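Local coordinates for glucan-binding protein C, GbpC (Streptococcus mutans UA159, PDB 5UQZ) that probably binds glucan and mediates sucrose-independent and sucrose-dependent adherence of streptococci, this chain being its calcium-binding beta-supersandwich part, at residues Y42-Y45 with K46-A50; D255-N259 with E260-A264; G317-D320 with Q321-T325. All coordinates share one frame; numbering follows the deposited sequence. Where two conformers were deposited one is given.

Contact 1. Residues Y42-Y45 with K46-A50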
loop_
_atom_site.group_PDB
_atom_site.type_symbol
_atom_site.label_atom_id
_atom_site.label_comp_id
_atom_site.label_asym_id
_atom_site.label_seq_id
_atom_site.Cartn_x
_atom_site.Cartn_y
_atom_site.Cartn_z
ATOM N N TYR A 42 -9.542 15.061 9.031
ATOM C CA TYR A 42 -8.528 15.632 9.913
ATOM C C TYR A 42 -9.134 16.120 11.219
ATOM O O TYR A 42 -8.597 15.848 12.303
ATOM C CB TYR A 42 -7.836 16.767 9.182
ATOM C CG TYR A 42 -6.734 17.445 9.972
ATOM C CD1 TYR A 42 -5.657 16.724 10.464
ATOM C CD2 TYR A 42 -6.761 18.821 10.182
ATOM C CE1 TYR A 42 -4.626 17.356 11.134
ATOM C CE2 TYR A 42 -5.736 19.463 10.871
ATOM C CZ TYR A 42 -4.664 18.720 11.339
ATOM O OH TYR A 42 -3.630 19.337 11.985
ATOM N N GLU A 43 -10.273 16.813 11.132
ATOM C CA GLU A 43 -10.857 17.309 12.366
ATOM C C GLU A 43 -11.319 16.148 13.234
ATOM O O GLU A 43 -11.228 16.214 14.469
ATOM C CB GLU A 43 -12.004 18.276 12.049
ATOM C CG GLU A 43 -11.577 19.567 11.395
ATOM C CD GLU A 43 -10.575 20.388 12.221
ATOM O OE1 GLU A 43 -10.648 20.390 13.469
ATOM O OE2 GLU A 43 -9.701 21.028 11.586
ATOM N N GLN A 44 -11.880 15.105 12.618
ATOM C CA GLN A 44 -12.272 13.939 13.401
ATOM C C GLN A 44 -11.070 13.281 14.068
ATOM O O GLN A 44 -11.135 12.897 15.247
ATOM C CB GLN A 44 -13.031 12.938 12.521
ATOM C CG GLN A 44 -13.509 11.701 13.277
ATOM C CD GLN A 44 -14.516 12.016 14.389
ATOM O OE1 GLN A 44 -15.099 13.097 14.419
ATOM N NE2 GLN A 44 -14.727 11.059 15.293
ATOM N N TYR A 45 -9.976 13.116 13.321
ATOM C CA TYR A 45 -8.791 12.519 13.903
ATOM C C TYR A 45 -8.261 13.351 15.077
ATOM O O TYR A 45 -7.919 12.795 16.137
ATOM C CB TYR A 45 -7.725 12.372 12.813
ATOM C CG TYR A 45 -6.477 11.673 13.318
ATOM C CD1 TYR A 45 -6.538 10.396 13.922
ATOM C CD2 TYR A 45 -5.233 12.303 13.242
ATOM C CE1 TYR A 45 -5.406 9.751 14.404
ATOM C CE2 TYR A 45 -4.067 11.656 13.721
ATOM C CZ TYR A 45 -4.160 10.392 14.290
ATOM O OH TYR A 45 -3.037 9.766 14.749
ATOM N N LYS A 46 -8.223 14.677 14.926
ATOM C CA LYS A 46 -7.764 15.511 16.032
ATOM C C LYS A 46 -8.642 15.322 17.254
ATOM O O LYS A 46 -8.131 15.291 18.386
ATOM C CB LYS A 46 -7.748 16.988 15.622
ATOM C CG LYS A 46 -6.523 17.325 14.756
ATOM C CD LYS A 46 -6.299 18.826 14.664
ATOM C CE LYS A 46 -7.435 19.519 13.974
ATOM N NZ LYS A 46 -7.207 21.011 13.855
ATOM N N LYS A 47 -9.968 15.224 17.062
ATOM C CA LYS A 47 -10.876 15.013 18.181
ATOM C C LYS A 47 -10.623 13.654 18.830
ATOM O O LYS A 47 -10.656 13.531 20.063
ATOM C CB LYS A 47 -12.307 15.113 17.655
ATOM C CG LYS A 47 -13.378 14.791 18.664
ATOM C CD LYS A 47 -14.772 14.929 18.048
ATOM C CE LYS A 47 -15.867 14.461 18.997
ATOM N NZ LYS A 47 -16.038 12.998 19.053
ATOM N N GLU A 48 -10.413 12.602 18.025
ATOM C CA GLU A 48 -10.167 11.262 18.576
ATOM C C GLU A 48 -8.901 11.244 19.414
ATOM O O GLU A 48 -8.854 10.585 20.466
ATOM C CB GLU A 48 -10.065 10.247 17.441
ATOM C CG GLU A 48 -11.427 10.031 16.821
ATOM C CD GLU A 48 -11.404 9.239 15.546
ATOM O OE1 GLU A 48 -10.296 9.074 14.992
ATOM O OE2 GLU A 48 -12.478 8.805 15.078
ATOM N N VAL A 49 -7.857 11.931 18.949
ATOM C CA VAL A 49 -6.612 12.025 19.723
ATOM C C VAL A 49 -6.838 12.817 21.009
ATOM O O VAL A 49 -6.453 12.378 22.103
ATOM C CB VAL A 49 -5.490 12.627 18.852
ATOM C CG1 VAL A 49 -4.235 12.932 19.715
ATOM C CG2 VAL A 49 -5.123 11.692 17.706
ATOM N N ALA A 50 -7.524 13.962 20.915
ATOM C CA ALA A 50 -7.695 14.805 22.101
ATOM C C ALA A 50 -8.577 14.129 23.143
ATOM O O ALA A 50 -8.333 14.255 24.353
ATOM C CB ALA A 50 -8.316 16.145 21.705
HETATM O O HOH W 1 -4.478 21.702 12.999
#
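The backbone amides of Lys46, Lys47, Glu48 and Val49 bond to the carbonyls of Tyr42, Glu43, Gln44 and Tyr45. These i to i+4 bonds belong to helix 3-51, near its C-terminal end. Lys46 N to Tyr42 O, at 2.9 Å, is nearly straight, with 166° at the hydrogen. The side chains meet along the helix surface. Lys46 lays its methylene chain over one face of the Tyr42 ring, and its CE lies 4.0 Å from the ring centroid, a CH-pi contact. A bend at chi3 (-64°) turns the end of the chain toward Glu43. There Lys46 NZ and Glu43 OE2, 3.4 Å apart, form a salt bridge whose hydrogen bond is weak. The stronger partner of Glu43 is Lys39, one turn earlier. A water links Lys46 NZ, 2.9 Å away, to Tyr42 OH. Val49 CG2 sits over a face of the Tyr45 ring, 4.0 Å from its centroid and offset toward the rim. Helix 57-60 adds Val58 and Glu59 around Tyr45. In one of two conformers of Gln44, NE2 lies 3.2 Å from Glu48 OE2; this link is doubtful. The chemistry implies two kinds of hold. Tyr45 is buried against Val49 and the following short helix. The Lys46 methylenes rest on the Tyr42 ring, while the long bond to Glu43 and the water probably hold the ammonium only lightly.

Contact 2. Residues D255-N259 with E260-A264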
loop_
_atom_site.group_PDB
_atom_site.type_symbol
_atom_site.label_atom_id
_atom_site.label_comp_id
_atom_site.label_asym_id
_atom_site.label_seq_id
_atom_site.Cartn_x
_atom_site.Cartn_y
_atom_site.Cartn_z
ATOM N N ASP A 255 -13.026 -0.427 6.265
ATOM C CA ASP A 255 -13.696 -0.715 7.508
ATOM C C ASP A 255 -13.726 -2.213 7.724
ATOM O O ASP A 255 -13.311 -2.995 6.867
ATOM C CB ASP A 255 -15.111 -0.125 7.527
ATOM C CG ASP A 255 -15.490 0.360 8.950
ATOM O OD1 ASP A 255 -15.025 -0.171 9.985
ATOM O OD2 ASP A 255 -16.277 1.308 9.028
ATOM N N LEU A 256 -14.265 -2.607 8.884
ATOM C CA LEU A 256 -14.403 -3.991 9.268
ATOM C C LEU A 256 -15.664 -4.589 8.655
ATOM O O LEU A 256 -16.761 -4.021 8.774
ATOM C CB LEU A 256 -14.497 -4.052 10.788
ATOM C CG LEU A 256 -14.546 -5.428 11.424
ATOM C CD1 LEU A 256 -13.216 -6.168 11.210
ATOM C CD2 LEU A 256 -14.865 -5.250 12.902
ATOM N N HIS A 257 -15.503 -5.739 8.016
ATOM C CA HIS A 257 -16.611 -6.505 7.449
ATOM C C HIS A 257 -16.429 -7.939 7.912
ATOM O O HIS A 257 -15.676 -8.699 7.306
ATOM C CB HIS A 257 -16.612 -6.386 5.934
ATOM C CG HIS A 257 -16.535 -4.971 5.469
ATOM N ND1 HIS A 257 -17.596 -4.090 5.570
ATOM C CD2 HIS A 257 -15.502 -4.262 4.952
ATOM C CE1 HIS A 257 -17.220 -2.902 5.123
ATOM N NE2 HIS A 257 -15.954 -2.985 4.733
ATOM N N GLY A 258 -17.128 -8.279 8.992
ATOM C CA GLY A 258 -17.049 -9.568 9.598
ATOM C C GLY A 258 -15.670 -9.812 10.097
ATOM O O GLY A 258 -15.203 -9.182 11.057
ATOM N N ASN A 259 -14.975 -10.652 9.334
ATOM C CA ASN A 259 -13.669 -11.156 9.698
ATOM C C ASN A 259 -12.533 -10.374 9.043
ATOM O O ASN A 259 -11.387 -10.561 9.424
ATOM C CB ASN A 259 -13.569 -12.662 9.306
ATOM C CG ASN A 259 -14.544 -13.545 10.021
ATOM O OD1 ASN A 259 -14.884 -13.332 11.190
ATOM N ND2 ASN A 259 -14.978 -14.591 9.324
ATOM N N GLU A 260 -12.821 -9.482 8.106
ATOM C CA GLU A 260 -11.769 -8.864 7.319
ATOM C C GLU A 260 -11.956 -7.351 7.261
ATOM O O GLU A 260 -13.068 -6.840 7.374
ATOM C CB GLU A 260 -11.809 -9.424 5.912
ATOM C CG GLU A 260 -11.412 -10.922 5.810
ATOM C CD GLU A 260 -11.557 -11.419 4.410
ATOM O OE1 GLU A 260 -12.703 -11.519 3.957
ATOM O OE2 GLU A 260 -10.531 -11.630 3.736
ATOM N N ILE A 261 -10.867 -6.641 7.011
ATOM C CA ILE A 261 -10.927 -5.209 6.709
ATOM C C ILE A 261 -10.651 -5.001 5.234
ATOM O O ILE A 261 -9.782 -5.659 4.650
ATOM C CB ILE A 261 -10.035 -4.307 7.583
ATOM C CG1 ILE A 261 -8.546 -4.550 7.325
ATOM C CG2 ILE A 261 -10.433 -4.508 9.073
ATOM C CD1 ILE A 261 -7.665 -3.456 7.928
ATOM N N TYR A 262 -11.402 -4.085 4.633
ATOM C CA TYR A 262 -11.239 -3.723 3.236
ATOM C C TYR A 262 -12.200 -2.576 2.960
ATOM O O TYR A 262 -13.048 -2.217 3.786
ATOM C CB TYR A 262 -11.511 -4.886 2.276
ATOM C CG TYR A 262 -12.834 -5.597 2.369
ATOM C CD1 TYR A 262 -13.019 -6.645 3.282
ATOM C CD2 TYR A 262 -13.887 -5.222 1.532
ATOM C CE1 TYR A 262 -14.226 -7.333 3.356
ATOM C CE2 TYR A 262 -15.125 -5.894 1.604
ATOM C CZ TYR A 262 -15.288 -6.928 2.525
ATOM O OH TYR A 262 -16.498 -7.569 2.601
ATOM N N SER A 263 -12.087 -2.027 1.755
ATOM C CA SER A 263 -13.023 -1.027 1.270
ATOM C C SER A 263 -14.166 -1.735 0.582
ATOM O O SER A 263 -13.964 -2.369 -0.444
ATOM C CB SER A 263 -12.301 -0.092 0.300
ATOM O OG SER A 263 -13.154 0.921 -0.208
ATOM N N ALA A 264 -15.397 -1.594 1.124
ATOM C CA ALA A 264 -16.538 -2.317 0.562
ATOM C C ALA A 264 -16.841 -1.875 -0.863
ATOM O O ALA A 264 -17.297 -2.690 -1.684
ATOM C CB ALA A 264 -17.762 -2.108 1.457
HETATM O O HOH W 2 -15.603 -0.270 3.712
#
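A beta hairpin with a two-residue loop, Gly258 and Asn259, joins strand 254-257 to strand 260-263, with a type II' turn from His257 to Glu260. Gly258 occupies the turn position with positive phi (63°), which favours glycine. His257 and Glu260 form the hydrogen-bonded pair that closes the turn. His257 N reaches Glu260 O at 2.7 Å, and Glu260 N returns to His257 O at 3.1 Å. Asp255 and Tyr262 form the next hydrogen-bonded pair. Between them, Leu256 and Ile261 are a non-hydrogen-bonded pair, and Leu256 CD1 touches Ile261 CG2 at 3.9 Å. On the other face of the sheet, His257 lies against Tyr262. His257 CD2 stands over the centre of the tyrosine ring, 3.5 Å above its plane. The ring planes meet obliquely, at 45°. Tyr262 takes chi1 55°, with CG between its backbone N and carbonyl carbon, and this brings its ring face against His257 CD2. His257 NE2 makes a weak bond to Tyr262 O, 3.2 Å away near the imidazole plane. A water lies 2.9 Å from the same NE2 and accepts from Ala264 N. Lys238 of the neighbouring strand makes a cation-pi contact with Tyr262. The ring contact of the imidazole is thus joined by a weak carbonyl bond and a nearby water. The carbonyl of Tyr262, which also accepts from Asp255 N, is consistent with a proton on NE2.

Contact 3. Residues G317-D320 with Q321-T325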
loop_
_atom_site.group_PDB
_atom_site.type_symbol
_atom_site.label_atom_id
_atom_site.label_comp_id
_atom_site.label_asym_id
_atom_site.label_seq_id
_atom_site.Cartn_x
_atom_site.Cartn_y
_atom_site.Cartn_z
ATOM N N GLY A 317 -7.783 -10.369 -4.848
ATOM C CA GLY A 317 -8.444 -11.159 -5.879
ATOM C C GLY A 317 -9.499 -10.321 -6.561
ATOM O O GLY A 317 -9.735 -9.170 -6.206
ATOM N N GLY A 318 -10.133 -10.920 -7.569
ATOM C CA GLY A 318 -11.209 -10.259 -8.296
ATOM C C GLY A 318 -10.871 -9.823 -9.706
ATOM O O GLY A 318 -11.771 -9.368 -10.422
ATOM N N ASN A 319 -9.610 -9.930 -10.136
ATOM C CA ASN A 319 -9.278 -9.582 -11.513
ATOM C C ASN A 319 -9.940 -10.553 -12.471
ATOM O O ASN A 319 -10.156 -11.732 -12.149
ATOM C CB ASN A 319 -7.770 -9.744 -11.756
ATOM C CG ASN A 319 -6.969 -8.614 -11.161
ATOM O OD1 ASN A 319 -7.441 -7.920 -10.230
ATOM N ND2 ASN A 319 -5.734 -8.458 -11.573
ATOM N N ASP A 320 -10.198 -10.075 -13.694
ATOM C CA ASP A 320 -10.610 -10.976 -14.752
ATOM C C ASP A 320 -9.451 -11.878 -15.193
ATOM O O ASP A 320 -8.252 -11.597 -14.992
ATOM C CB ASP A 320 -11.151 -10.186 -15.944
ATOM C CG ASP A 320 -12.567 -9.657 -15.669
ATOM O OD1 ASP A 320 -13.324 -10.348 -14.945
ATOM O OD2 ASP A 320 -12.927 -8.619 -16.191
ATOM N N GLN A 321 -9.846 -12.965 -15.842
ATOM C CA GLN A 321 -8.890 -13.882 -16.436
ATOM C C GLN A 321 -7.895 -13.137 -17.320
ATOM O O GLN A 321 -8.256 -12.203 -18.062
ATOM C CB GLN A 321 -9.673 -14.900 -17.275
ATOM C CG GLN A 321 -8.824 -16.013 -17.808
ATOM C CD GLN A 321 -9.657 -17.016 -18.553
ATOM O OE1 GLN A 321 -10.620 -16.664 -19.252
ATOM N NE2 GLN A 321 -9.324 -18.258 -18.395
ATOM N N ASN A 322 -6.621 -13.529 -17.230
ATOM C CA ASN A 322 -5.542 -12.990 -18.055
ATOM C C ASN A 322 -5.042 -11.616 -17.628
ATOM O O ASN A 322 -4.137 -11.085 -18.300
ATOM C CB ASN A 322 -5.851 -13.014 -19.563
ATOM C CG ASN A 322 -6.007 -14.418 -20.065
ATOM O OD1 ASN A 322 -5.313 -15.321 -19.586
ATOM N ND2 ASN A 322 -6.929 -14.627 -20.983
ATOM N N LEU A 323 -5.550 -11.034 -16.547
ATOM C CA LEU A 323 -4.944 -9.823 -16.004
ATOM C C LEU A 323 -4.259 -10.215 -14.711
ATOM O O LEU A 323 -4.943 -10.429 -13.694
ATOM C CB LEU A 323 -6.039 -8.796 -15.732
ATOM C CG LEU A 323 -5.450 -7.453 -15.381
ATOM C CD1 LEU A 323 -4.831 -6.762 -16.610
ATOM C CD2 LEU A 323 -6.473 -6.547 -14.690
ATOM N N PRO A 324 -2.936 -10.313 -14.685
ATOM C CA PRO A 324 -2.241 -10.831 -13.491
ATOM C C PRO A 324 -2.594 -10.052 -12.237
ATOM O O PRO A 324 -2.809 -8.827 -12.279
ATOM C CB PRO A 324 -0.758 -10.677 -13.857
ATOM C CG PRO A 324 -0.751 -10.878 -15.356
ATOM C CD PRO A 324 -2.016 -10.165 -15.841
ATOM N N THR A 325 -2.716 -10.794 -11.132
ATOM C CA THR A 325 -3.073 -10.235 -9.832
ATOM C C THR A 325 -1.793 -9.921 -9.074
ATOM O O THR A 325 -0.925 -10.791 -8.946
ATOM C CB THR A 325 -3.863 -11.267 -9.036
ATOM O OG1 THR A 325 -5.086 -11.539 -9.741
ATOM C CG2 THR A 325 -4.240 -10.770 -7.652
HETATM O O HOH W 3 -7.594 -11.612 -8.898
HETATM O O HOH W 4 -12.795 -13.208 -16.308
#
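Leu323 O takes a hydrogen bond from Asn319 ND2 at 3.0 Å, and another from Thr186 OG1, which is also bonded to Thr325 OG1. The Asn319 bond is nearly straight, with 168° at the hydrogen. The oxygen lies in the plane of the Asn319 amide, but ND2 stands well above the carbonyl plane of Leu323. With CG turned beside the backbone N (chi1 -76°), the amide of Asn319 points its ND2 at Leu323 O on the returning chain. Its other end is fixed too, since OD1 bonds to His235 ND1. The rotation of the amide is therefore set from both ends. Leu323 CD2 packs 3.7 Å from Asn319 ND2. These residues belong to the connection from strand 312-319 to strand 325-329, which passes from the large antiparallel sheet to the smaller one. A type II turn from Asp320 to Leu323 reverses the chain here, and Leu323 N closes it on Asp320 O at 3.2 Å. Asn322 takes the positive-phi position of that turn (77°). One water accepts from Asn319 N at 2.9 Å and lies 2.6 Å from Thr325 OG1. A second water donates to Asp320 OD1 over 3.2 Å and accepts from Gln321 N. The same carboxylate oxygen forms a salt bridge with Arg191.

Contact 1 lies at the surface, within one helix. Contacts 2 and 3 reach the same large antiparallel sheet, and contact 3 also leads into the smaller one. Contact 2 is a surface hairpin; contact 3 is partly buried. Their centres are about 21 Å apart. Each has a side chain about 11 Å from the bound calcium ion, Tyr262 in contact 2 and Thr325 in contact 3. Contacts 1 and 3 fall on opposite sides of the chain's centre, about 38 Å apart between centres. The chemistry follows the place. Charged and CH-pi contacts line the helix, aromatic rings meet on the hairpin, and an amide with bridging waters ties the turn.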